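Local atomic coordinates of tryptophan synthase alpha chain (Chlamydia trachomatis, PDB entry 6V82), a protein that probably cleaves indoleglycerol phosphate to indole and glyceraldehyde 3-phosphate, as the alpha subunit of tryptophan synthase, in the last step of tryptophan biosynthesis. Residues A127-F138 and T157-Y167; F224-Q233 and L243-P252. One frame throughout, in Å; residues are numbered along the deposited sequence.

Interaction 1 (A127-F138 and T157-Y167)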
loop_
_atom_site.group_PDB
_atom_site.type_symbol
_atom_site.label_atom_id
_atom_site.label_comp_id
_atom_site.label_asym_id
_atom_site.label_seq_id
_atom_site.Cartn_x
_atom_site.Cartn_y
_atom_site.Cartn_z
ATOM N N ALA A 127 -15.711 23.217 37.067
ATOM C CA ALA A 127 -16.832 23.124 37.990
ATOM C C ALA A 127 -17.977 22.371 37.325
ATOM O O ALA A 127 -18.155 22.458 36.109
ATOM C CB ALA A 127 -17.306 24.514 38.414
ATOM N N PRO A 128 -18.757 21.613 38.087
ATOM C CA PRO A 128 -19.776 20.765 37.461
ATOM C C PRO A 128 -20.809 21.597 36.717
ATOM O O PRO A 128 -21.086 22.748 37.065
ATOM C CB PRO A 128 -20.394 20.014 38.644
ATOM C CG PRO A 128 -19.348 20.064 39.718
ATOM C CD PRO A 128 -18.680 21.402 39.541
ATOM N N LEU A 129 -21.371 21.000 35.666
ATOM C CA LEU A 129 -22.279 21.749 34.809
ATOM C C LEU A 129 -23.692 21.807 35.386
ATOM O O LEU A 129 -24.309 22.878 35.394
ATOM C CB LEU A 129 -22.284 21.147 33.404
ATOM C CG LEU A 129 -22.931 22.007 32.317
ATOM C CD1 LEU A 129 -22.672 23.491 32.561
ATOM C CD2 LEU A 129 -22.417 21.592 30.943
ATOM N N SER A 130 -24.220 20.689 35.880
ATOM C CA SER A 130 -25.564 20.701 36.448
ATOM C C SER A 130 -25.571 21.406 37.795
ATOM O O SER A 130 -24.649 21.249 38.599
ATOM C CB SER A 130 -26.104 19.280 36.618
ATOM O OG SER A 130 -27.362 19.298 37.283
ATOM N N HIS A 131 -26.632 22.174 38.047
ATOM C CA HIS A 131 -26.738 22.876 39.322
ATOM C C HIS A 131 -26.734 21.908 40.496
ATOM O O HIS A 131 -26.304 22.270 41.598
ATOM C CB HIS A 131 -28.003 23.731 39.356
ATOM C CG HIS A 131 -28.194 24.586 38.143
ATOM N ND1 HIS A 131 -29.141 24.310 37.180
ATOM C CD2 HIS A 131 -27.565 25.715 37.739
ATOM C CE1 HIS A 131 -29.087 25.231 36.235
ATOM N NE2 HIS A 131 -28.139 26.096 36.550
ATOM N N GLY A 132 -27.202 20.681 40.285
ATOM C CA GLY A 132 -27.217 19.689 41.338
ATOM C C GLY A 132 -25.894 18.975 41.506
ATOM O O GLY A 132 -25.348 18.930 42.613
ATOM N N GLU A 133 -25.370 18.428 40.409
ATOM C CA GLU A 133 -24.166 17.604 40.444
ATOM C C GLU A 133 -23.043 18.274 41.231
ATOM O O GLU A 133 -22.728 19.447 41.014
ATOM C CB GLU A 133 -23.706 17.315 39.014
ATOM C CG GLU A 133 -22.383 16.573 38.919
ATOM C CD GLU A 133 -21.697 16.798 37.583
ATOM O OE1 GLU A 133 -20.471 16.559 37.481
ATOM O OE2 GLU A 133 -22.390 17.231 36.635
ATOM N N LYS A 134 -22.452 17.524 42.157
ATOM C CA LYS A 134 -21.370 18.014 42.998
ATOM C C LYS A 134 -20.020 17.540 42.461
ATOM O O LYS A 134 -19.932 16.660 41.600
ATOM C CB LYS A 134 -21.567 17.562 44.451
ATOM C CG LYS A 134 -22.860 18.076 45.087
ATOM C CD LYS A 134 -23.071 17.524 46.504
ATOM C CE LYS A 134 -24.458 17.882 47.046
ATOM N NZ LYS A 134 -24.887 17.048 48.221
ATOM N N SER A 135 -18.955 18.160 42.970
ATOM C CA SER A 135 -17.596 17.812 42.569
ATOM C C SER A 135 -16.890 17.170 43.742
ATOM O O SER A 135 -16.612 17.859 44.735
ATOM C CB SER A 135 -16.818 19.040 42.108
ATOM O OG SER A 135 -15.438 18.725 42.028
ATOM N N PRO A 136 -16.594 15.875 43.696
ATOM C CA PRO A 136 -15.925 15.256 44.846
ATOM C C PRO A 136 -14.658 15.983 45.229
ATOM O O PRO A 136 -14.431 16.222 46.424
ATOM C CB PRO A 136 -15.656 13.812 44.383
ATOM C CG PRO A 136 -16.104 13.731 42.955
ATOM C CD PRO A 136 -17.028 14.881 42.702
ATOM N N PHE A 137 -13.860 16.408 44.246
ATOM C CA PHE A 137 -12.566 16.988 44.581
ATOM C C PHE A 137 -12.703 18.401 45.145
ATOM O O PHE A 137 -11.985 18.764 46.087
ATOM C CB PHE A 137 -11.644 16.978 43.371
ATOM C CG PHE A 137 -10.240 17.374 43.702
ATOM C CD1 PHE A 137 -9.384 16.471 44.337
ATOM C CD2 PHE A 137 -9.783 18.654 43.420
ATOM C CE1 PHE A 137 -8.082 16.836 44.661
ATOM C CE2 PHE A 137 -8.487 19.036 43.746
ATOM C CZ PHE A 137 -7.632 18.126 44.365
ATOM N N PHE A 138 -13.599 19.221 44.589
ATOM C CA PHE A 138 -13.761 20.564 45.143
ATOM C C PHE A 138 -14.339 20.493 46.548
ATOM O O PHE A 138 -13.975 21.288 47.423
ATOM C CB PHE A 138 -14.651 21.431 44.247
ATOM C CG PHE A 138 -14.009 21.825 42.950
ATOM C CD1 PHE A 138 -12.659 22.106 42.886
ATOM C CD2 PHE A 138 -14.762 21.899 41.786
ATOM C CE1 PHE A 138 -12.074 22.461 41.688
ATOM C CE2 PHE A 138 -14.182 22.255 40.591
ATOM C CZ PHE A 138 -12.835 22.535 40.543
ATOM N N THR A 157 -21.325 29.860 31.031
ATOM C CA THR A 157 -22.768 29.699 31.082
ATOM C C THR A 157 -23.267 30.027 32.490
ATOM O O THR A 157 -22.560 29.780 33.477
ATOM C CB THR A 157 -23.182 28.270 30.678
ATOM O OG1 THR A 157 -23.242 27.421 31.830
ATOM C CG2 THR A 157 -22.194 27.673 29.683
ATOM N N PRO A 158 -24.454 30.623 32.613
ATOM C CA PRO A 158 -25.011 30.877 33.953
ATOM C C PRO A 158 -25.028 29.645 34.848
ATOM O O PRO A 158 -24.901 29.782 36.071
ATOM C CB PRO A 158 -26.430 31.384 33.649
ATOM C CG PRO A 158 -26.673 31.070 32.180
ATOM C CD PRO A 158 -25.332 31.109 31.539
ATOM N N GLU A 159 -25.166 28.446 34.265
ATOM C CA GLU A 159 -25.114 27.199 35.031
ATOM C C GLU A 159 -23.785 27.044 35.763
ATOM O O GLU A 159 -23.739 26.531 36.891
ATOM C CB GLU A 159 -25.338 26.001 34.103
ATOM C CG GLU A 159 -26.779 25.731 33.715
ATOM C CD GLU A 159 -27.375 26.824 32.856
ATOM O OE1 GLU A 159 -26.721 27.233 31.873
ATOM O OE2 GLU A 159 -28.497 27.275 33.168
ATOM N N ARG A 160 -22.686 27.440 35.117
ATOM C CA ARG A 160 -21.397 27.470 35.796
ATOM C C ARG A 160 -21.400 28.529 36.885
ATOM O O ARG A 160 -21.130 28.230 38.054
ATOM C CB ARG A 160 -20.274 27.757 34.800
ATOM C CG ARG A 160 -20.588 27.442 33.360
ATOM C CD ARG A 160 -20.226 26.029 33.083
ATOM N NE ARG A 160 -18.984 25.713 33.767
ATOM C CZ ARG A 160 -18.434 24.515 33.762
ATOM N NH1 ARG A 160 -17.298 24.316 34.410
ATOM N NH2 ARG A 160 -19.022 23.521 33.102
ATOM N N MET A 161 -21.709 29.777 36.500
ATOM C CA MET A 161 -21.742 30.925 37.404
ATOM C C MET A 161 -22.273 30.565 38.780
ATOM O O MET A 161 -21.694 30.945 39.803
ATOM C CB MET A 161 -22.599 32.029 36.786
ATOM C CG MET A 161 -21.972 32.694 35.588
ATOM S SD MET A 161 -20.362 33.378 36.022
ATOM C CE MET A 161 -20.487 35.023 35.311
ATOM N N SER A 162 -23.381 29.821 38.816
ATOM C CA SER A 162 -23.905 29.301 40.071
ATOM C C SER A 162 -22.913 28.354 40.726
ATOM O O SER A 162 -22.458 28.590 41.850
ATOM C CB SER A 162 -25.230 28.584 39.830
ATOM O OG SER A 162 -26.109 29.402 39.093
ATOM N N LEU A 163 -22.572 27.260 40.038
ATOM C CA LEU A 163 -21.706 26.268 40.665
ATOM C C LEU A 163 -20.274 26.763 40.793
ATOM O O LEU A 163 -19.582 26.386 41.747
ATOM C CB LEU A 163 -21.750 24.948 39.900
ATOM C CG LEU A 163 -22.700 23.916 40.517
ATOM C CD1 LEU A 163 -22.295 22.536 40.090
ATOM C CD2 LEU A 163 -22.740 24.003 42.041
ATOM N N ILE A 164 -19.808 27.608 39.868
ATOM C CA ILE A 164 -18.494 28.217 40.054
ATOM C C ILE A 164 -18.476 29.044 41.329
ATOM O O ILE A 164 -17.521 28.984 42.110
ATOM C CB ILE A 164 -18.090 29.057 38.830
ATOM C CG1 ILE A 164 -17.979 28.171 37.595
ATOM C CG2 ILE A 164 -16.756 29.736 39.076
ATOM C CD1 ILE A 164 -17.307 28.839 36.418
ATOM N N GLN A 165 -19.542 29.812 41.573
ATOM C CA GLN A 165 -19.652 30.570 42.816
ATOM C C GLN A 165 -19.726 29.656 44.031
ATOM O O GLN A 165 -19.258 30.022 45.117
ATOM C CB GLN A 165 -20.880 31.473 42.758
ATOM C CG GLN A 165 -21.068 32.364 43.950
ATOM C CD GLN A 165 -22.197 33.329 43.732
ATOM O OE1 GLN A 165 -22.656 33.516 42.604
ATOM N NE2 GLN A 165 -22.665 33.946 44.807
ATOM N N GLU A 166 -20.306 28.465 43.867
ATOM C CA GLU A 166 -20.374 27.498 44.957
ATOM C C GLU A 166 -18.986 27.165 45.497
ATOM O O GLU A 166 -18.749 27.225 46.709
ATOM C CB GLU A 166 -21.080 26.233 44.471
ATOM C CG GLU A 166 -21.219 25.144 45.515
ATOM C CD GLU A 166 -22.559 25.182 46.218
ATOM O OE1 GLU A 166 -23.080 26.297 46.460
ATOM O OE2 GLU A 166 -23.095 24.092 46.516
ATOM N N TYR A 167 -18.047 26.829 44.608
ATOM C CA TYR A 167 -16.756 26.295 45.025
ATOM C C TYR A 167 -15.619 27.315 45.036
ATOM O O TYR A 167 -14.587 27.051 45.665
ATOM C CB TYR A 167 -16.365 25.117 44.125
ATOM C CG TYR A 167 -17.311 23.942 44.250
ATOM C CD1 TYR A 167 -17.419 23.245 45.449
ATOM C CD2 TYR A 167 -18.099 23.531 43.178
ATOM C CE1 TYR A 167 -18.279 22.174 45.580
ATOM C CE2 TYR A 167 -18.969 22.456 43.300
ATOM C CZ TYR A 167 -19.052 21.783 44.505
ATOM O OH TYR A 167 -19.896 20.712 44.650
#
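Tyr-167, the last residue of helix 158-167, meets segment 127-138 from CB to OH, at Phe-138, Pro-128 and Ser-135 in turn. Its CB lies 4.1 Å from CB of Phe-138. The ring begins with CG anti to the carbonyl carbon (chi1 -64°), and one face takes the Phe-138 methylene: CB of Phe-138 stands 3.8 Å from the centroid of the Tyr-167 ring, a CH-pi contact. CG of Glu-166 covers the opposite face. Further out, CE2 of Tyr-167 reaches CD of Pro-128, 3.9 Å away. The hydroxyl OH accepts a bond from N of Ser-135 at 3.2 Å and nearly straight (161°), and is also hydrogen-bonded to Glu-139.

The fold is a TIM barrel, and the loop here joins strand 119-122 to helix 136-144, draping over the helix that follows the next strand. Ser-135 is the N-cap of helix 136-144, its OG accepting from N of Phe-138, and the tyrosine hydroxyl binds the backbone N of this same capping residue.

Leu-163 is wrapped by the turn: its CD1 lies 3.5 Å from CB of Pro-128, with carbonyls of Ser-130 and Glu-133 also close. At the far end, CD1 of Leu-129 rests 3.6 Å from CD of Arg-160.

Interaction 2 (F224-Q233 and L243-P252)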
loop_
_atom_site.group_PDB
_atom_site.type_symbol
_atom_site.label_atom_id
_atom_site.label_comp_id
_atom_site.label_asym_id
_atom_site.label_seq_id
_atom_site.Cartn_x
_atom_site.Cartn_y
_atom_site.Cartn_z
ATOM N N PHE A 224 -1.770 40.524 38.331
ATOM C CA PHE A 224 -1.297 39.937 37.084
ATOM C C PHE A 224 -0.413 38.743 37.407
ATOM O O PHE A 224 0.161 38.653 38.496
ATOM C CB PHE A 224 -0.531 40.957 36.223
ATOM C CG PHE A 224 0.753 41.423 36.836
ATOM C CD1 PHE A 224 0.755 42.444 37.775
ATOM C CD2 PHE A 224 1.959 40.849 36.473
ATOM C CE1 PHE A 224 1.940 42.878 38.342
ATOM C CE2 PHE A 224 3.148 41.283 37.033
ATOM C CZ PHE A 224 3.140 42.296 37.968
ATOM N N ILE A 225 -0.312 37.817 36.461
ATOM C CA ILE A 225 0.490 36.617 36.642
ATOM C C ILE A 225 1.636 36.634 35.638
ATOM O O ILE A 225 1.438 36.931 34.453
ATOM C CB ILE A 225 -0.362 35.339 36.521
ATOM C CG1 ILE A 225 0.523 34.094 36.602
ATOM C CG2 ILE A 225 -1.180 35.330 35.245
ATOM C CD1 ILE A 225 -0.272 32.801 36.723
ATOM N N VAL A 226 2.837 36.355 36.130
ATOM C CA VAL A 226 4.016 36.118 35.307
ATOM C C VAL A 226 4.152 34.603 35.196
ATOM O O VAL A 226 4.694 33.949 36.095
ATOM C CB VAL A 226 5.268 36.746 35.925
ATOM C CG1 VAL A 226 6.477 36.459 35.066
ATOM C CG2 VAL A 226 5.071 38.239 36.154
ATOM N N LYS A 227 3.653 34.035 34.102
ATOM C CA LYS A 227 3.616 32.584 33.942
ATOM C C LYS A 227 4.901 32.024 33.338
ATOM O O LYS A 227 5.456 31.051 33.855
ATOM C CB LYS A 227 2.421 32.183 33.072
ATOM C CG LYS A 227 2.306 30.687 32.807
ATOM C CD LYS A 227 2.126 29.921 34.117
ATOM C CE LYS A 227 2.087 28.409 33.894
ATOM N NZ LYS A 227 0.824 27.914 33.250
ATOM N N THR A 228 5.372 32.616 32.241
ATOM C CA THR A 228 6.511 32.102 31.484
ATOM C C THR A 228 7.855 32.698 31.912
ATOM O O THR A 228 8.851 31.969 32.000
ATOM C CB THR A 228 6.292 32.360 29.986
ATOM O OG1 THR A 228 5.210 31.547 29.509
ATOM C CG2 THR A 228 7.541 32.044 29.174
ATOM N N ALA A 229 7.904 34.004 32.210
ATOM C CA ALA A 229 9.186 34.712 32.222
ATOM C C ALA A 229 10.173 34.097 33.210
ATOM O O ALA A 229 11.345 33.892 32.871
ATOM C CB ALA A 229 8.970 36.197 32.524
ATOM N N PHE A 230 9.714 33.783 34.430
ATOM C CA PHE A 230 10.596 33.223 35.453
ATOM C C PHE A 230 11.143 31.864 35.029
ATOM O O PHE A 230 12.351 31.614 35.117
ATOM C CB PHE A 230 9.850 33.111 36.785
ATOM C CG PHE A 230 9.462 34.443 37.382
ATOM C CD1 PHE A 230 10.358 35.501 37.397
ATOM C CD2 PHE A 230 8.197 34.636 37.921
ATOM C CE1 PHE A 230 10.000 36.728 37.945
ATOM C CE2 PHE A 230 7.834 35.859 38.470
ATOM C CZ PHE A 230 8.737 36.907 38.479
ATOM N N VAL A 231 10.263 30.969 34.569
ATOM C CA VAL A 231 10.704 29.656 34.102
ATOM C C VAL A 231 11.722 29.813 32.978
ATOM O O VAL A 231 12.793 29.190 32.984
ATOM C CB VAL A 231 9.495 28.811 33.654
ATOM C CG1 VAL A 231 9.945 27.593 32.845
ATOM C CG2 VAL A 231 8.680 28.382 34.860
ATOM N N HIS A 232 11.407 30.662 32.007
ATOM C CA HIS A 232 12.314 30.865 30.885
ATOM C C HIS A 232 13.666 31.384 31.359
ATOM O O HIS A 232 14.712 30.992 30.830
ATOM C CB HIS A 232 11.681 31.826 29.885
ATOM C CG HIS A 232 12.585 32.203 28.761
ATOM N ND1 HIS A 232 12.666 31.470 27.597
ATOM C CD2 HIS A 232 13.452 33.231 28.622
ATOM C CE1 HIS A 232 13.542 32.033 26.786
ATOM N NE2 HIS A 232 14.035 33.104 27.384
ATOM N N GLN A 233 13.665 32.252 32.372
ATOM C CA GLN A 233 14.918 32.796 32.879
ATOM C C GLN A 233 15.790 31.713 33.511
ATOM O O GLN A 233 17.019 31.765 33.387
ATOM C CB GLN A 233 14.630 33.932 33.870
ATOM C CG GLN A 233 15.859 34.518 34.555
ATOM C CD GLN A 233 16.954 34.940 33.575
ATOM O OE1 GLN A 233 16.680 35.319 32.435
ATOM N NE2 GLN A 233 18.206 34.870 34.020
ATOM N N LEU A 243 16.545 35.956 39.058
ATOM C CA LEU A 243 15.095 35.880 39.227
ATOM C C LEU A 243 14.579 37.029 40.086
ATOM O O LEU A 243 13.574 37.670 39.746
ATOM C CB LEU A 243 14.708 34.541 39.842
ATOM C CG LEU A 243 14.944 33.332 38.957
ATOM C CD1 LEU A 243 14.558 32.058 39.705
ATOM C CD2 LEU A 243 14.132 33.489 37.692
ATOM N N THR A 244 15.248 37.292 41.210
ATOM C CA THR A 244 14.949 38.487 41.985
ATOM C C THR A 244 14.963 39.722 41.089
ATOM O O THR A 244 13.991 40.487 41.050
ATOM C CB THR A 244 15.958 38.630 43.126
ATOM O OG1 THR A 244 15.950 37.435 43.916
ATOM C CG2 THR A 244 15.614 39.828 43.998
ATOM N N ALA A 245 16.050 39.899 40.328
ATOM C CA ALA A 245 16.187 41.055 39.445
ATOM C C ALA A 245 15.064 41.117 38.419
ATOM O O ALA A 245 14.498 42.188 38.174
ATOM C CB ALA A 245 17.543 41.015 38.747
ATOM N N LEU A 246 14.728 39.980 37.808
ATOM C CA LEU A 246 13.676 39.967 36.795
ATOM C C LEU A 246 12.333 40.380 37.388
ATOM O O LEU A 246 11.588 41.154 36.772
ATOM C CB LEU A 246 13.575 38.579 36.159
ATOM C CG LEU A 246 12.498 38.424 35.087
ATOM C CD1 LEU A 246 12.676 39.492 34.015
ATOM C CD2 LEU A 246 12.531 37.027 34.473
ATOM N N ALA A 247 12.006 39.866 38.579
ATOM C CA ALA A 247 10.792 40.281 39.273
ATOM C C ALA A 247 10.756 41.791 39.454
ATOM O O ALA A 247 9.731 42.439 39.205
ATOM C CB ALA A 247 10.708 39.588 40.631
ATOM N N GLN A 248 11.878 42.369 39.886
ATOM C CA GLN A 248 11.904 43.785 40.224
ATOM C C GLN A 248 11.653 44.658 39.005
ATOM O O GLN A 248 11.048 45.728 39.132
ATOM C CB GLN A 248 13.239 44.142 40.884
ATOM C CG GLN A 248 13.460 43.461 42.240
ATOM C CD GLN A 248 14.869 43.659 42.798
ATOM O OE1 GLN A 248 15.825 43.895 42.056
ATOM N NE2 GLN A 248 14.999 43.561 44.113
ATOM N N THR A 249 12.094 44.220 37.818
ATOM C CA THR A 249 11.869 44.994 36.599
ATOM C C THR A 249 10.465 44.807 36.029
ATOM O O THR A 249 9.987 45.693 35.312
ATOM C CB THR A 249 12.904 44.637 35.520
ATOM O OG1 THR A 249 12.735 43.278 35.125
ATOM C CG2 THR A 249 14.320 44.811 36.028
ATOM N N VAL A 250 9.794 43.694 36.340
ATOM C CA VAL A 250 8.471 43.398 35.781
ATOM C C VAL A 250 7.352 43.999 36.625
ATOM O O VAL A 250 6.348 44.475 36.087
ATOM C CB VAL A 250 8.295 41.876 35.627
ATOM C CG1 VAL A 250 6.850 41.535 35.311
ATOM C CG2 VAL A 250 9.212 41.353 34.544
ATOM N N ILE A 251 7.503 43.991 37.944
ATOM C CA ILE A 251 6.488 44.516 38.854
ATOM C C ILE A 251 6.521 46.045 38.848
ATOM O O ILE A 251 7.565 46.643 39.155
ATOM C CB ILE A 251 6.691 43.955 40.268
ATOM C CG1 ILE A 251 6.673 42.425 40.226
ATOM C CG2 ILE A 251 5.632 44.506 41.214
ATOM C CD1 ILE A 251 7.034 41.768 41.537
ATOM N N PRO A 252 5.411 46.711 38.518
ATOM C CA PRO A 252 5.413 48.176 38.405
ATOM C C PRO A 252 5.730 48.883 39.718
ATOM O O PRO A 252 5.680 48.302 40.803
ATOM C CB PRO A 252 3.985 48.493 37.946
ATOM C CG PRO A 252 3.505 47.233 37.300
ATOM C CD PRO A 252 4.137 46.124 38.066
#
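The ring of Phe-230 has CG1 of Val-226 over one face, offset toward the rim, and the backbone of helix 241-250 at its edge. There N of Ala-247 lies near the ring plane, 3.8 Å from CE1 of Phe-230, while CB of Ala-247 sits by CZ of Phe-230. Leu-246 approaches the same ring obliquely through CD2. With CG of Phe-230 anti to its carbonyl carbon (chi1 -66°), a ring whose CB does not point at the partner helix is nevertheless carried across to it. The second ring, Phe-224, presents CZ edge-on to CA of Ile-251, and CE1 of Phe-224 meets CD of Pro-252 at 3.9 Å.

These are the closing elements of a TIM barrel: strand 223-226 is the eighth strand, pairing with the first, strand 13-19, and helix 241-250 packs outside the sheet. The side chain of Phe-230 is about 9 Å from that of Glu-44, a predicted proton acceptor. Lys-227, on the turn between strand and helix, makes a salt bridge with Asp-55, the other predicted proton acceptor.

Between the two rings, Val-226 and Val-250 reach tip to tip, CG2 of Val-226 lying 3.8 Å from CG1 of Val-250. The valine pair is purely apolar, and no hydrogen bond crosses between the two segments.

Helices 229-233 and 243-250 run roughly antiparallel, at 148°, their axes 10.3 Å apart at closest approach. CD2 of Leu-246 fits against the first of them, 3.7 Å from O of Ala-229 and close to CB of Gln-233. Gln-233 slides past Leu-243 in the opposite direction, its CG 3.7 Å from CD2 of Leu-243, and its bent chain ends in an amide whose NE2 is hydrogen-bonded to Thr-242.

In the fold
From the N terminus, the chain lays down strands 13-19, 42-46, 92-96 and 119-122 before interaction 1 opens at Ala-127. This contact closes a loop that contains most of helix 136-144 and strand 147-153, tying the connection after the fourth strand to the helix after the fifth. The chain then adds strands 172-175 and 202-205 and helix 211-218 before interaction 2 joins 224-233 to 243-252 across a short link, packing the last helix against the eighth strand and the helix after it. The two loops follow in series, neither nested nor crossed. The centres of interaction 1 and interaction 2 lie about 33 Å apart, on opposite sides of the chain's centre. The nearest atoms of interactions 1 and 2 are about 16 Å apart.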